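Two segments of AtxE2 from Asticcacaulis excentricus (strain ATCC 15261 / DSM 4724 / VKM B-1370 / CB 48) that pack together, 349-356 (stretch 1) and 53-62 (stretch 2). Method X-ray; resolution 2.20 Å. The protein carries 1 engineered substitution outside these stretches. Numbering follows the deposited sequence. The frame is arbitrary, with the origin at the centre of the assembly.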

# COMPACT_ATOMS: atom_id res chain seq x y z
N GLY A 349 -13.64 2.86 -7.44
CA GLY A 349 -12.79 1.70 -7.61
C GLY A 349 -11.48 2.07 -8.25
O GLY A 349 -11.14 3.25 -8.38
N LEU A 350 -10.75 1.05 -8.64
CA LEU A 350 -9.45 1.18 -9.20
C LEU A 350 -9.32 0.23 -10.37
O LEU A 350 -9.88 -0.86 -10.35
CB LEU A 350 -8.39 0.81 -8.16
CG LEU A 350 -8.35 1.62 -6.87
CD1 LEU A 350 -7.58 0.96 -5.72
CD2 LEU A 350 -7.75 2.97 -7.22
N LEU A 351 -8.55 0.66 -11.36
CA LEU A 351 -8.07 -0.22 -12.42
C LEU A 351 -6.58 -0.20 -12.34
O LEU A 351 -5.97 0.85 -12.38
CB LEU A 351 -8.46 0.28 -13.79
CG LEU A 351 -9.92 0.33 -14.13
CD1 LEU A 351 -10.04 0.95 -15.51
CD2 LEU A 351 -10.53 -1.05 -14.12
N GLN A 352 -5.98 -1.38 -12.26
CA GLN A 352 -4.58 -1.51 -11.96
C GLN A 352 -3.88 -2.36 -12.99
O GLN A 352 -4.40 -3.41 -13.41
CB GLN A 352 -4.47 -2.18 -10.58
CG GLN A 352 -5.12 -1.37 -9.47
CD GLN A 352 -5.74 -2.24 -8.39
OE1 GLN A 352 -6.28 -3.31 -8.66
NE2 GLN A 352 -5.74 -1.75 -7.17
N GLY A 353 -2.69 -1.97 -13.38
CA GLY A 353 -1.84 -2.82 -14.22
C GLY A 353 -2.31 -3.06 -15.65
O GLY A 353 -1.82 -3.98 -16.33
N CYS A 354 -3.26 -2.25 -16.08
CA CYS A 354 -3.92 -2.45 -17.36
C CYS A 354 -2.93 -2.53 -18.52
O CYS A 354 -1.98 -1.75 -18.60
CB CYS A 354 -4.87 -1.32 -17.65
SG CYS A 354 -6.28 -1.04 -16.54
N GLU A 355 -3.18 -3.44 -19.43
CA GLU A 355 -2.44 -3.56 -20.68
C GLU A 355 -3.41 -3.79 -21.86
O GLU A 355 -4.52 -4.40 -21.69
CB GLU A 355 -1.46 -4.73 -20.61
CG GLU A 355 -0.26 -4.47 -19.68
CD GLU A 355 0.84 -5.53 -19.83
OE1 GLU A 355 0.64 -6.55 -20.51
OE2 GLU A 355 1.92 -5.35 -19.23
N ARG A 356 -3.05 -3.28 -23.04
CA ARG A 356 -3.99 -3.31 -24.19
C ARG A 356 -3.75 -4.48 -25.11
O ARG A 356 -2.61 -4.79 -25.43
CB ARG A 356 -3.89 -2.00 -24.97
CG ARG A 356 -4.93 -1.80 -26.07
CD ARG A 356 -4.80 -0.44 -26.76
NE ARG A 356 -3.50 -0.27 -27.39
CZ ARG A 356 -3.15 -0.85 -28.53
NH1 ARG A 356 -4.03 -1.58 -29.25
NH2 ARG A 356 -1.93 -0.67 -28.99
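Stretch 2 53-62: SASETTPLLS

Stretch 2 runs beside stretch 1 in the same general direction, from A54 near L350 and Q352 to S62 near E355. It is mostly loop, becoming strand toward S62. Stretch 1 is strand on both sides of a corner at G353.

S55 to T58 form a type I turn. T58 N donates to S55 O (3.0 Å), and S55 N donates to T58 OG1 (2.8 Å). L60 N donates to T58 O (2.8 Å).

Two direct hydrogen bonds join the stretches. Q352 NE2 donates to A54 O at 3.0 Å, and G353 N donates to E56 O at 3.2 Å. The CA atoms of Q352 and E56 lie 4.3 Å apart.

E56 O also accepts from two waters. Water 1 (2.8 Å from E56 O) accepts from C354 N at 3.0 Å. Water 2 (3.2 Å from E56 O) donates to C354 O at 3.1 Å. Water 3 links the two stretches at the corner, donating to G353 O (2.6 Å) and L61 O (2.8 Å). The carboxylate oxygens of E56 are satisfied elsewhere in the structure.

G353 has positive phi, and its CA is 3.0 Å from T58 O. An ideal CB there would clash with T58 O and L60 CD1. L61 CG packs 3.5 Å from G353 O, and E355 CG lies 4.1 Å from L61 CD1.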

# COMPACT_ATOMS: atom_id res chain seq x y z
N SER A 53 -1.00 -2.71 -1.90
CA SER A 53 -1.57 -1.44 -2.29
C SER A 53 -1.20 -1.18 -3.72
O SER A 53 -0.09 -0.82 -4.00
CB SER A 53 -1.05 -0.33 -1.38
OG SER A 53 -1.44 0.92 -1.90
N ALA A 54 -2.13 -1.39 -4.63
CA ALA A 54 -1.83 -1.34 -6.03
C ALA A 54 -2.54 -0.18 -6.68
O ALA A 54 -3.63 0.17 -6.29
CB ALA A 54 -2.30 -2.60 -6.69
N SER A 55 -1.91 0.40 -7.69
CA SER A 55 -2.54 1.49 -8.41
C SER A 55 -2.38 1.29 -9.93
O SER A 55 -2.01 0.20 -10.42
CB SER A 55 -1.93 2.82 -7.93
OG SER A 55 -0.57 2.88 -8.34
N GLU A 56 -2.60 2.36 -10.68
CA GLU A 56 -2.62 2.27 -12.15
C GLU A 56 -1.43 1.67 -12.81
O GLU A 56 -1.57 0.95 -13.77
CB GLU A 56 -2.86 3.65 -12.80
CG GLU A 56 -4.25 4.20 -12.63
CD GLU A 56 -4.36 5.09 -11.42
OE1 GLU A 56 -3.73 4.78 -10.36
OE2 GLU A 56 -5.05 6.13 -11.53
N THR A 57 -0.25 1.95 -12.30
CA THR A 57 0.98 1.47 -12.90
C THR A 57 1.57 0.25 -12.22
O THR A 57 2.71 -0.12 -12.49
CB THR A 57 2.06 2.58 -12.91
OG1 THR A 57 2.36 2.92 -11.58
CG2 THR A 57 1.53 3.86 -13.54
N THR A 58 0.84 -0.37 -11.31
CA THR A 58 1.38 -1.56 -10.65
C THR A 58 1.48 -2.67 -11.67
O THR A 58 0.45 -3.10 -12.23
CB THR A 58 0.46 -2.00 -9.49
OG1 THR A 58 0.43 -0.99 -8.47
CG2 THR A 58 0.96 -3.32 -8.92
N PRO A 59 2.68 -3.20 -11.91
CA PRO A 59 2.82 -4.15 -13.05
C PRO A 59 2.43 -5.60 -12.73
O PRO A 59 3.25 -6.52 -12.86
CB PRO A 59 4.31 -4.07 -13.36
CG PRO A 59 4.94 -3.79 -12.00
CD PRO A 59 3.97 -2.92 -11.25
N LEU A 60 1.19 -5.80 -12.34
CA LEU A 60 0.77 -7.06 -11.72
C LEU A 60 0.31 -8.15 -12.71
O LEU A 60 -0.05 -9.27 -12.28
CB LEU A 60 -0.31 -6.82 -10.64
CG LEU A 60 -1.45 -5.88 -10.93
CD1 LEU A 60 -2.27 -6.45 -12.07
CD2 LEU A 60 -2.34 -5.68 -9.70
N LEU A 61 0.27 -7.81 -13.99
CA LEU A 61 -0.09 -8.77 -15.02
C LEU A 61 0.72 -8.53 -16.26
O LEU A 61 1.27 -7.43 -16.43
CB LEU A 61 -1.57 -8.73 -15.30
CG LEU A 61 -2.13 -7.44 -15.89
CD1 LEU A 61 -1.97 -7.40 -17.40
CD2 LEU A 61 -3.60 -7.37 -15.55
N SER A 62 0.82 -9.57 -17.10
CA SER A 62 1.50 -9.45 -18.34
C SER A 62 0.77 -10.18 -19.44
O SER A 62 0.39 -11.34 -19.28
CB SER A 62 2.83 -10.09 -18.14
OG SER A 62 3.65 -9.95 -19.29
O HOH W 1 -3.95 0.50 -15.25
O HOH W 2 -0.42 0.08 -16.59
O HOH W 3 0.40 -4.92 -15.47